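RNA-binding protein RMD9, mitochondrial (Saccharomyces cerevisiae S288C, PDB 7A9X) binds a dodecameric RNA motif in the 3'-UTRs of mitochondrial mRNAs and takes part in the processing or stability of these transcripts. Local coordinates at residues Ser52-Tyr57 with Ala81-Ser86; Asp85-Ala90 with Ile112-Asn117; Glu92-Leu97 with Pro101-Tyr106. All coordinates share one frame; numbering follows the deposited sequence.

Contact 1 of 3, residues Ser52-Tyr57 with Ala81-Ser86; sequences SSALKY and AMFWDS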
loop_
_atom_site.group_PDB
_atom_site.type_symbol
_atom_site.label_atom_id
_atom_site.label_comp_id
_atom_site.label_asym_id
_atom_site.label_seq_id
_atom_site.Cartn_x
_atom_site.Cartn_y
_atom_site.Cartn_z
ATOM N N SER A 52 -23.519 12.165 -10.356
ATOM C CA SER A 52 -23.489 11.509 -11.658
ATOM C C SER A 52 -22.279 11.944 -12.475
ATOM O O SER A 52 -21.692 11.134 -13.201
ATOM C CB SER A 52 -24.780 11.796 -12.422
ATOM O OG SER A 52 -25.912 11.351 -11.694
ATOM N N SER A 53 -21.893 13.218 -12.375
ATOM C CA SER A 53 -20.736 13.695 -13.123
ATOM C C SER A 53 -19.458 13.023 -12.639
ATOM O O SER A 53 -18.636 12.576 -13.448
ATOM C CB SER A 53 -20.623 15.215 -13.001
ATOM O OG SER A 53 -19.482 15.708 -13.678
ATOM N N ALA A 54 -19.278 12.936 -11.320
ATOM C CA ALA A 54 -18.070 12.335 -10.776
ATOM C C ALA A 54 -18.078 10.816 -10.909
ATOM O O ALA A 54 -17.015 10.210 -11.079
ATOM C CB ALA A 54 -17.897 12.751 -9.315
ATOM N N LEU A 55 -19.254 10.183 -10.829
ATOM C CA LEU A 55 -19.320 8.741 -11.041
ATOM C C LEU A 55 -18.997 8.383 -12.485
ATOM O O LEU A 55 -18.330 7.375 -12.747
ATOM C CB LEU A 55 -20.697 8.209 -10.648
ATOM C CG LEU A 55 -20.902 7.810 -9.186
ATOM C CD1 LEU A 55 -22.343 7.386 -8.947
ATOM C CD2 LEU A 55 -19.944 6.692 -8.789
ATOM N N LYS A 56 -19.462 9.196 -13.436
ATOM C CA LYS A 56 -19.139 8.942 -14.834
ATOM C C LYS A 56 -17.656 9.148 -15.105
ATOM O O LYS A 56 -17.074 8.435 -15.930
ATOM C CB LYS A 56 -19.979 9.841 -15.739
ATOM C CG LYS A 56 -19.904 9.481 -17.213
ATOM C CD LYS A 56 -20.814 10.369 -18.045
ATOM C CE LYS A 56 -20.771 9.980 -19.513
ATOM N NZ LYS A 56 -21.612 10.882 -20.347
ATOM N N TYR A 57 -17.029 10.104 -14.417
ATOM C CA TYR A 57 -15.593 10.311 -14.575
ATOM C C TYR A 57 -14.801 9.124 -14.043
ATOM O O TYR A 57 -13.824 8.693 -14.667
ATOM C CB TYR A 57 -15.173 11.601 -13.866
ATOM C CG TYR A 57 -13.675 11.834 -13.805
ATOM C CD1 TYR A 57 -13.013 12.502 -14.828
ATOM C CD2 TYR A 57 -12.926 11.398 -12.716
ATOM C CE1 TYR A 57 -11.648 12.720 -14.773
ATOM C CE2 TYR A 57 -11.560 11.613 -12.653
ATOM C CZ TYR A 57 -10.927 12.275 -13.685
ATOM O OH TYR A 57 -9.568 12.491 -13.626
ATOM N N ALA A 81 -9.815 17.976 -11.322
ATOM C CA ALA A 81 -10.267 18.890 -10.278
ATOM C C ALA A 81 -11.777 18.813 -10.090
ATOM O O ALA A 81 -12.268 18.873 -8.957
ATOM C CB ALA A 81 -9.840 20.319 -10.613
ATOM N N MET A 82 -12.527 18.690 -11.189
ATOM C CA MET A 82 -13.978 18.567 -11.087
ATOM C C MET A 82 -14.372 17.355 -10.251
ATOM O O MET A 82 -15.237 17.453 -9.374
ATOM C CB MET A 82 -14.599 18.480 -12.484
ATOM C CG MET A 82 -14.755 19.818 -13.190
ATOM S SD MET A 82 -16.018 20.850 -12.423
ATOM C CE MET A 82 -17.451 19.782 -12.557
ATOM N N PHE A 83 -13.728 16.211 -10.500
ATOM C CA PHE A 83 -14.059 14.978 -9.788
ATOM C C PHE A 83 -13.914 15.146 -8.280
ATOM O O PHE A 83 -14.808 14.771 -7.512
ATOM C CB PHE A 83 -13.167 13.840 -10.290
ATOM C CG PHE A 83 -13.281 12.569 -9.492
ATOM C CD1 PHE A 83 -14.403 11.764 -9.597
ATOM C CD2 PHE A 83 -12.247 12.164 -8.657
ATOM C CE1 PHE A 83 -14.504 10.587 -8.872
ATOM C CE2 PHE A 83 -12.341 10.987 -7.929
ATOM C CZ PHE A 83 -13.470 10.197 -8.039
ATOM N N TRP A 84 -12.790 15.707 -7.837
ATOM C CA TRP A 84 -12.553 15.833 -6.404
ATOM C C TRP A 84 -13.388 16.940 -5.779
ATOM O O TRP A 84 -13.794 16.822 -4.618
ATOM C CB TRP A 84 -11.070 16.075 -6.138
ATOM C CG TRP A 84 -10.218 14.890 -6.461
ATOM C CD1 TRP A 84 -9.270 14.801 -7.436
ATOM C CD2 TRP A 84 -10.248 13.616 -5.810
ATOM N NE1 TRP A 84 -8.701 13.551 -7.428
ATOM C CE2 TRP A 84 -9.283 12.804 -6.439
ATOM C CE3 TRP A 84 -10.994 13.083 -4.755
ATOM C CZ2 TRP A 84 -9.045 11.485 -6.046
ATOM C CZ3 TRP A 84 -10.758 11.776 -4.365
ATOM C CH2 TRP A 84 -9.792 10.991 -5.011
ATOM N N ASP A 85 -13.659 18.016 -6.520
ATOM C CA ASP A 85 -14.543 19.047 -5.989
ATOM C C ASP A 85 -15.990 18.575 -5.963
ATOM O O ASP A 85 -16.762 18.994 -5.094
ATOM C CB ASP A 85 -14.421 20.332 -6.804
ATOM C CG ASP A 85 -15.209 21.478 -6.196
ATOM O OD1 ASP A 85 -14.950 21.815 -5.021
ATOM O OD2 ASP A 85 -16.088 22.037 -6.888
ATOM N N SER A 86 -16.374 17.705 -6.902
ATOM C CA SER A 86 -17.726 17.160 -6.895
ATOM C C SER A 86 -17.971 16.289 -5.672
ATOM O O SER A 86 -19.116 16.149 -5.230
ATOM C CB SER A 86 -17.980 16.357 -8.172
ATOM O OG SER A 86 -17.881 17.180 -9.321
#

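Contact 2 of 3, residues Asp85-Ala90 with Ile112-Asn117; sequences DSMGRA and IHLLHN. With nucleotides of chain B.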
loop_
_atom_site.group_PDB
_atom_site.type_symbol
_atom_site.label_atom_id
_atom_site.label_comp_id
_atom_site.label_asym_id
_atom_site.label_seq_id
_atom_site.Cartn_x
_atom_site.Cartn_y
_atom_site.Cartn_z
ATOM N N ASP A 85 -13.659 18.016 -6.520
ATOM C CA ASP A 85 -14.543 19.047 -5.989
ATOM C C ASP A 85 -15.990 18.575 -5.963
ATOM O O ASP A 85 -16.762 18.994 -5.094
ATOM C CB ASP A 85 -14.421 20.332 -6.804
ATOM C CG ASP A 85 -15.209 21.478 -6.196
ATOM O OD1 ASP A 85 -14.950 21.815 -5.021
ATOM O OD2 ASP A 85 -16.088 22.037 -6.888
ATOM N N SER A 86 -16.374 17.705 -6.902
ATOM C CA SER A 86 -17.726 17.160 -6.895
ATOM C C SER A 86 -17.971 16.289 -5.672
ATOM O O SER A 86 -19.116 16.149 -5.230
ATOM C CB SER A 86 -17.980 16.357 -8.172
ATOM O OG SER A 86 -17.881 17.180 -9.321
ATOM N N MET A 87 -16.913 15.700 -5.115
ATOM C CA MET A 87 -17.073 14.846 -3.945
ATOM C C MET A 87 -17.354 15.675 -2.699
ATOM O O MET A 87 -18.309 15.400 -1.963
ATOM C CB MET A 87 -15.825 13.986 -3.757
ATOM C CG MET A 87 -16.090 12.657 -3.087
ATOM S SD MET A 87 -14.980 11.393 -3.724
ATOM C CE MET A 87 -15.250 11.594 -5.478
ATOM N N GLY A 88 -16.532 16.696 -2.447
ATOM C CA GLY A 88 -16.777 17.565 -1.308
ATOM C C GLY A 88 -18.117 18.270 -1.393
ATOM O O GLY A 88 -18.824 18.399 -0.391
ATOM N N ARG A 89 -18.488 18.724 -2.593
ATOM C CA ARG A 89 -19.776 19.385 -2.780
ATOM C C ARG A 89 -20.931 18.420 -2.535
ATOM O O ARG A 89 -21.902 18.759 -1.849
ATOM C CB ARG A 89 -19.857 19.982 -4.185
ATOM C CG ARG A 89 -21.264 20.349 -4.640
ATOM C CD ARG A 89 -21.807 21.572 -3.917
ATOM N NE ARG A 89 -22.984 22.109 -4.594
ATOM C CZ ARG A 89 -23.743 23.092 -4.120
ATOM N NH1 ARG A 89 -24.793 23.515 -4.810
ATOM N NH2 ARG A 89 -23.455 23.650 -2.952
ATOM N N ALA A 90 -20.844 17.211 -3.095
ATOM C CA ALA A 90 -21.882 16.214 -2.853
ATOM C C ALA A 90 -21.968 15.865 -1.374
ATOM O O ALA A 90 -23.065 15.701 -0.827
ATOM C CB ALA A 90 -21.617 14.960 -3.686
ATOM N N ILE A 112 -22.421 6.734 -1.775
ATOM C CA ILE A 112 -21.509 5.758 -1.182
ATOM C C ILE A 112 -20.597 5.165 -2.248
ATOM O O ILE A 112 -19.383 5.034 -2.045
ATOM C CB ILE A 112 -22.299 4.662 -0.444
ATOM C CG1 ILE A 112 -23.103 5.258 0.713
ATOM C CG2 ILE A 112 -21.359 3.585 0.062
ATOM C CD1 ILE A 112 -23.936 4.236 1.458
ATOM N N HIS A 113 -21.168 4.791 -3.394
ATOM C CA HIS A 113 -20.361 4.302 -4.507
ATOM C C HIS A 113 -19.312 5.332 -4.911
ATOM O O HIS A 113 -18.147 4.988 -5.149
ATOM C CB HIS A 113 -21.273 3.954 -5.686
ATOM C CG HIS A 113 -20.561 3.363 -6.865
ATOM N ND1 HIS A 113 -21.202 3.097 -8.057
ATOM C CD2 HIS A 113 -19.273 2.984 -7.038
ATOM C CE1 HIS A 113 -20.338 2.584 -8.914
ATOM N NE2 HIS A 113 -19.160 2.504 -8.321
ATOM N N LEU A 114 -19.705 6.607 -4.967
ATOM C CA LEU A 114 -18.775 7.658 -5.364
ATOM C C LEU A 114 -17.616 7.771 -4.382
ATOM O O LEU A 114 -16.455 7.883 -4.792
ATOM C CB LEU A 114 -19.512 8.992 -5.480
ATOM C CG LEU A 114 -18.644 10.187 -5.865
ATOM C CD1 LEU A 114 -17.991 9.929 -7.212
ATOM C CD2 LEU A 114 -19.469 11.463 -5.893
ATOM N N LEU A 115 -17.912 7.748 -3.080
ATOM C CA LEU A 115 -16.850 7.759 -2.081
ATOM C C LEU A 115 -15.971 6.520 -2.193
ATOM O O LEU A 115 -14.764 6.588 -1.935
ATOM C CB LEU A 115 -17.451 7.866 -0.678
ATOM C CG LEU A 115 -18.295 9.107 -0.374
ATOM C CD1 LEU A 115 -18.962 8.985 0.988
ATOM C CD2 LEU A 115 -17.449 10.370 -0.441
ATOM N N HIS A 116 -16.556 5.382 -2.576
ATOM C CA HIS A 116 -15.753 4.189 -2.812
ATOM C C HIS A 116 -14.779 4.410 -3.960
ATOM O O HIS A 116 -13.590 4.094 -3.843
ATOM C CB HIS A 116 -16.658 2.987 -3.095
ATOM C CG HIS A 116 -15.925 1.684 -3.176
ATOM N ND1 HIS A 116 -16.515 0.525 -3.634
ATOM C CD2 HIS A 116 -14.650 1.355 -2.856
ATOM C CE1 HIS A 116 -15.635 -0.461 -3.592
ATOM N NE2 HIS A 116 -14.497 0.017 -3.125
ATOM N N ASN A 117 -15.259 4.965 -5.076
ATOM C CA ASN A 117 -14.365 5.250 -6.192
ATOM C C ASN A 117 -13.332 6.307 -5.828
ATOM O O ASN A 117 -12.239 6.325 -6.405
ATOM C CB ASN A 117 -15.170 5.681 -7.417
ATOM C CG ASN A 117 -15.804 4.508 -8.134
ATOM O OD1 ASN A 117 -15.707 3.365 -7.684
ATOM N ND2 ASN A 117 -16.460 4.782 -9.255
ATOM P P A B 4 -20.971 -1.507 -9.366
ATOM O OP1 A B 4 -21.879 -1.521 -8.192
ATOM O OP2 A B 4 -20.085 -0.340 -9.595
ATOM O "O5'" A B 4 -20.020 -2.786 -9.315
ATOM C "C5'" A B 4 -20.546 -4.099 -9.189
ATOM C "C4'" A B 4 -19.665 -5.114 -9.877
ATOM O "O4'" A B 4 -19.792 -4.980 -11.319
ATOM C "C3'" A B 4 -18.170 -4.983 -9.624
ATOM O "O3'" A B 4 -17.761 -5.560 -8.396
ATOM C "C2'" A B 4 -17.568 -5.660 -10.849
ATOM O "O2'" A B 4 -17.623 -7.073 -10.723
ATOM C "C1'" A B 4 -18.548 -5.228 -11.939
ATOM N N9 A B 4 -18.100 -3.987 -12.592
ATOM C C8 A B 4 -18.644 -2.730 -12.478
ATOM N N7 A B 4 -18.007 -1.818 -13.171
ATOM C C5 A B 4 -16.972 -2.519 -13.777
ATOM C C6 A B 4 -15.938 -2.122 -14.644
ATOM N N6 A B 4 -15.769 -0.868 -15.071
ATOM N N1 A B 4 -15.072 -3.069 -15.067
ATOM C C2 A B 4 -15.239 -4.329 -14.641
ATOM N N3 A B 4 -16.171 -4.825 -13.828
ATOM C C4 A B 4 -17.015 -3.857 -13.427
#

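Contact 3 of 3, residues Glu92-Leu97 with Pro101-Tyr106; sequences ELYYSL and PDFNAY. With nucleotides of chain B.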
loop_
_atom_site.group_PDB
_atom_site.type_symbol
_atom_site.label_atom_id
_atom_site.label_comp_id
_atom_site.label_asym_id
_atom_site.label_seq_id
_atom_site.Cartn_x
_atom_site.Cartn_y
_atom_site.Cartn_z
ATOM N N GLU A 92 -21.090 17.846 1.083
ATOM C CA GLU A 92 -21.677 19.019 1.718
ATOM C C GLU A 92 -23.191 19.032 1.551
ATOM O O GLU A 92 -23.924 19.324 2.503
ATOM C CB GLU A 92 -21.049 20.286 1.136
ATOM C CG GLU A 92 -22.006 21.449 0.950
ATOM C CD GLU A 92 -21.390 22.571 0.138
ATOM O OE1 GLU A 92 -20.228 22.939 0.409
ATOM O OE2 GLU A 92 -22.063 23.073 -0.786
ATOM N N LEU A 93 -23.680 18.706 0.351
ATOM C CA LEU A 93 -25.119 18.649 0.130
ATOM C C LEU A 93 -25.767 17.520 0.920
ATOM O O LEU A 93 -26.951 17.605 1.259
ATOM C CB LEU A 93 -25.414 18.491 -1.363
ATOM C CG LEU A 93 -25.060 19.682 -2.254
ATOM C CD1 LEU A 93 -25.215 19.321 -3.724
ATOM C CD2 LEU A 93 -25.924 20.880 -1.897
ATOM N N TYR A 94 -25.008 16.464 1.224
ATOM C CA TYR A 94 -25.570 15.323 1.942
ATOM C C TYR A 94 -26.052 15.718 3.333
ATOM O O TYR A 94 -27.138 15.309 3.761
ATOM C CB TYR A 94 -24.533 14.204 2.035
ATOM C CG TYR A 94 -24.884 13.136 3.043
ATOM C CD1 TYR A 94 -25.826 12.160 2.748
ATOM C CD2 TYR A 94 -24.273 13.103 4.291
ATOM C CE1 TYR A 94 -26.153 11.182 3.666
ATOM C CE2 TYR A 94 -24.593 12.128 5.217
ATOM C CZ TYR A 94 -25.532 11.171 4.897
ATOM O OH TYR A 94 -25.852 10.198 5.816
ATOM N N TYR A 95 -25.257 16.510 4.057
ATOM C CA TYR A 95 -25.630 16.884 5.417
ATOM C C TYR A 95 -26.874 17.763 5.436
ATOM O O TYR A 95 -27.594 17.792 6.440
ATOM C CB TYR A 95 -24.459 17.585 6.104
ATOM C CG TYR A 95 -23.248 16.695 6.265
ATOM C CD1 TYR A 95 -23.285 15.591 7.107
ATOM C CD2 TYR A 95 -22.069 16.956 5.577
ATOM C CE1 TYR A 95 -22.183 14.770 7.260
ATOM C CE2 TYR A 95 -20.960 16.139 5.721
ATOM C CZ TYR A 95 -21.024 15.048 6.565
ATOM O OH TYR A 95 -19.927 14.231 6.718
ATOM N N SER A 96 -27.143 18.475 4.342
ATOM C CA SER A 96 -28.369 19.250 4.204
ATOM C C SER A 96 -29.521 18.401 3.677
ATOM O O SER A 96 -30.666 18.562 4.115
ATOM C CB SER A 96 -28.134 20.441 3.270
ATOM O OG SER A 96 -29.356 21.089 2.954
ATOM N N LEU A 97 -29.239 17.499 2.736
ATOM C CA LEU A 97 -30.285 16.713 2.097
ATOM C C LEU A 97 -30.705 15.493 2.903
ATOM O O LEU A 97 -31.704 14.858 2.551
ATOM C CB LEU A 97 -29.833 16.272 0.707
ATOM C CG LEU A 97 -29.801 17.365 -0.360
ATOM C CD1 LEU A 97 -29.292 16.806 -1.676
ATOM C CD2 LEU A 97 -31.184 17.969 -0.528
ATOM N N PRO A 101 -37.097 14.266 2.805
ATOM C CA PRO A 101 -37.662 12.927 2.587
ATOM C C PRO A 101 -37.406 12.379 1.196
ATOM O O PRO A 101 -37.400 11.153 1.026
ATOM C CB PRO A 101 -39.163 13.137 2.830
ATOM C CG PRO A 101 -39.390 14.563 2.445
ATOM C CD PRO A 101 -38.137 15.309 2.834
ATOM N N ASP A 102 -37.194 13.238 0.200
ATOM C CA ASP A 102 -36.903 12.805 -1.160
ATOM C C ASP A 102 -35.464 12.337 -1.339
ATOM O O ASP A 102 -35.037 12.100 -2.475
ATOM C CB ASP A 102 -37.208 13.932 -2.149
ATOM C CG ASP A 102 -38.673 14.314 -2.161
ATOM O OD1 ASP A 102 -39.463 13.658 -1.451
ATOM O OD2 ASP A 102 -39.032 15.270 -2.879
ATOM N N PHE A 103 -34.708 12.212 -0.250
ATOM C CA PHE A 103 -33.343 11.695 -0.305
ATOM C C PHE A 103 -33.393 10.168 -0.221
ATOM O O PHE A 103 -33.043 9.545 0.783
ATOM C CB PHE A 103 -32.501 12.306 0.807
ATOM C CG PHE A 103 -31.043 12.402 0.478
ATOM C CD1 PHE A 103 -30.619 13.086 -0.647
ATOM C CD2 PHE A 103 -30.095 11.817 1.300
ATOM C CE1 PHE A 103 -29.276 13.176 -0.954
ATOM C CE2 PHE A 103 -28.751 11.905 0.999
ATOM C CZ PHE A 103 -28.340 12.585 -0.128
ATOM N N ASN A 104 -33.847 9.575 -1.323
ATOM C CA ASN A 104 -34.148 8.154 -1.380
ATOM C C ASN A 104 -32.884 7.312 -1.195
ATOM O O ASN A 104 -31.762 7.819 -1.110
ATOM C CB ASN A 104 -34.822 7.810 -2.709
ATOM C CG ASN A 104 -34.037 8.311 -3.911
ATOM O OD1 ASN A 104 -32.920 8.806 -3.774
ATOM N ND2 ASN A 104 -34.621 8.178 -5.097
ATOM N N ALA A 105 -33.087 5.993 -1.136
ATOM C CA ALA A 105 -31.960 5.079 -0.995
ATOM C C ALA A 105 -31.050 5.122 -2.214
ATOM O O ALA A 105 -29.852 4.836 -2.104
ATOM C CB ALA A 105 -32.466 3.655 -0.761
ATOM N N TYR A 106 -31.597 5.478 -3.378
ATOM C CA TYR A 106 -30.790 5.559 -4.591
ATOM C C TYR A 106 -29.740 6.656 -4.481
ATOM O O TYR A 106 -28.559 6.429 -4.771
ATOM C CB TYR A 106 -31.696 5.793 -5.800
ATOM C CG TYR A 106 -30.967 5.867 -7.122
ATOM C CD1 TYR A 106 -30.589 4.712 -7.792
ATOM C CD2 TYR A 106 -30.667 7.092 -7.708
ATOM C CE1 TYR A 106 -29.926 4.772 -9.002
ATOM C CE2 TYR A 106 -30.003 7.162 -8.920
ATOM C CZ TYR A 106 -29.636 5.998 -9.562
ATOM O OH TYR A 106 -28.977 6.060 -10.768
ATOM P P A B 3 -24.643 -6.123 -10.245
ATOM O OP1 A B 3 -23.372 -6.853 -10.492
ATOM O OP2 A B 3 -25.323 -6.247 -8.930
ATOM O "O5'" A B 3 -24.369 -4.578 -10.504
ATOM C "C5'" A B 3 -23.736 -4.137 -11.693
ATOM C "C4'" A B 3 -23.807 -2.638 -11.818
ATOM O "O4'" A B 3 -25.194 -2.224 -11.902
ATOM C "C3'" A B 3 -23.252 -1.852 -10.640
ATOM O "O3'" A B 3 -21.841 -1.715 -10.701
ATOM C "C2'" A B 3 -24.005 -0.530 -10.732
ATOM O "O2'" A B 3 -23.423 0.314 -11.716
ATOM C "C1'" A B 3 -25.373 -0.992 -11.240
ATOM N N9 A B 3 -26.342 -1.187 -10.146
ATOM C C8 A B 3 -26.584 -2.333 -9.429
ATOM N N7 A B 3 -27.513 -2.200 -8.515
ATOM C C5 A B 3 -27.911 -0.875 -8.638
ATOM C C6 A B 3 -28.868 -0.106 -7.952
ATOM N N6 A B 3 -29.630 -0.579 -6.964
ATOM N N1 A B 3 -29.018 1.186 -8.321
ATOM C C2 A B 3 -28.255 1.664 -9.311
ATOM N N3 A B 3 -27.324 1.041 -10.031
ATOM C C4 A B 3 -27.199 -0.239 -9.638
#

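Contact 1 of 3, residues Ser52-Tyr57 with Ala81-Ser86
Phe83 and Ala54 meet where helix 52-59 crosses helix 78-97, with Tyr57 closing one flank. The short segments run nearer antiparallel than parallel, at 131°, and their axes come within 8.9 Å, a separation that the small Ala54 suits. Its methyl CB packs against Phe83 CD1 at 3.6 Å, while its carbonyl O lies at the rim of the same ring, near the ring plane, with Ala54 O 3.4 Å from Phe83 CE1. Phe83 CG stands anti to its own backbone N (chi1 172°), which directs the ring toward helix 52-59. There Tyr57 comes across it at about a right angle as a side chain: Tyr57 CD2 touches Phe83 CG at 3.4 Å, and the two rings meet obliquely, their planes 32° apart. Within its own helix, Phe83 CD2 also rests over the centre of the Trp84 indole. Ser86 presents its CB, 3.8 Å from Ala54 CB, while its OG donates to Met82 O within its own helix, an acceptor that also takes the backbone N of Ser86. Replacing Phe83 by an alanine would probably open a gap between the helices and leave the Tyr57 ring without its main neighbour here. The chemistry is thus that of an apolar joint, made by aliphatic and aromatic carbon surfaces, in which the nearby hydroxyl of Ser86 is bonded within its own helix.

Contact 2 of 3, residues Asp85-Ala90 with Ile112-Asn117
Met87 reaches Leu114 and Leu115 through a chain that leaves its helix with CG anti to the backbone N (chi1 -151°) and then bends at chi2 and again at chi3 (-52°), carrying SD and CE across to the facing helix. The two helices, 78-97 and 105-128, are consecutive and form a helical hairpin, the building principle of alpha-solenoids such as pentatricopeptide repeat proteins. Leu114, with CG anti to its own N, offers its branch to the end of the methionine: Met87 CE lies 3.6 Å from Leu114 CD1. Leu115 takes the other setting, CG anti to the carbonyl carbon, and its CD2 meets the root of the chain, 3.8 Å from Met87 CG. One flexible side chain is therefore gripped at two levels by neighbouring leucines, all three buried, and Leu148 packs on both Met87 and Leu115.

Another face of helix 105-128 is turned to the bound RNA. There His113 ND1 is hydrogen-bonded with Tyr169 OH, and the ring stacks on His173. The ring so fixed approaches the phosphate obliquely, with His113 CE1 3.0 Å from OP2 of nucleotide A4 of chain B.

Contact 3 of 3, residues Glu92-Leu97 with Pro101-Tyr106
Leu97 and Phe103 face each other across the short turn that follows helix 78-97. Phe103 CG is anti to its backbone N (chi1 -152°), which lays the ring back against the C-terminal end of helix 78-97. Leu97 CB sits over one face of that ring, 3.8 Å from its centroid and 25° off the normal, a CH-pi contact displaced toward the rim. The leucine's CG lies anti to its carbonyl carbon, and from there Leu97 CD1 extends the cover to Phe103 CE1 at 3.7 Å. Backbone and side chain also come close at this point, with Leu97 O 3.2 Å from Phe103 CB. Tyr94, one turn earlier, approaches differently: its CD1 meets Phe103 CE2 at 3.4 Å, rim to rim, with the planes inclined at 50° and neither ring over the other. Phe47 adds an edge-to-face partner, so the phenylalanine is packed by helix 78-97 and helix 41-48, with Val108 of helix 105-128 also touching it. Phe103 is itself the centre of an inverse gamma turn. Directly after it Asn104 takes the N-cap position, its OD1 accepting from Arg107 N, and two residues on, Tyr106 brings its CE1 to within 3.5 Å of C2 of nucleotide A3 of chain B. An inverse gamma turn centred on a buried aromatic, followed by an Asn N-cap, here joins the two arms of a helical hairpin.

In the fold
Helix 78-97 runs through all three contacts and meets a different partner segment at each. Contact 1 sets it against the preceding helix 52-59, contact 2 against helix 105-128, and contact 3 closes the turn between helices 78-97 and 105-128, nested within the loop that contact 2 closes. Contacts 1 and 2, with centres 7 Å apart, share Asp85 and Ser86; Ala54 CB touches Leu114 CD1 at 3.5 Å, merging them into one apolar core. Contact 3 lies about 18 Å from contact 1 and 13 Å from contact 2, centre to centre. Together they build a helical layer ahead of the first pentatricopeptide repeat in sequence, and helix 105-128 also faces the RNA.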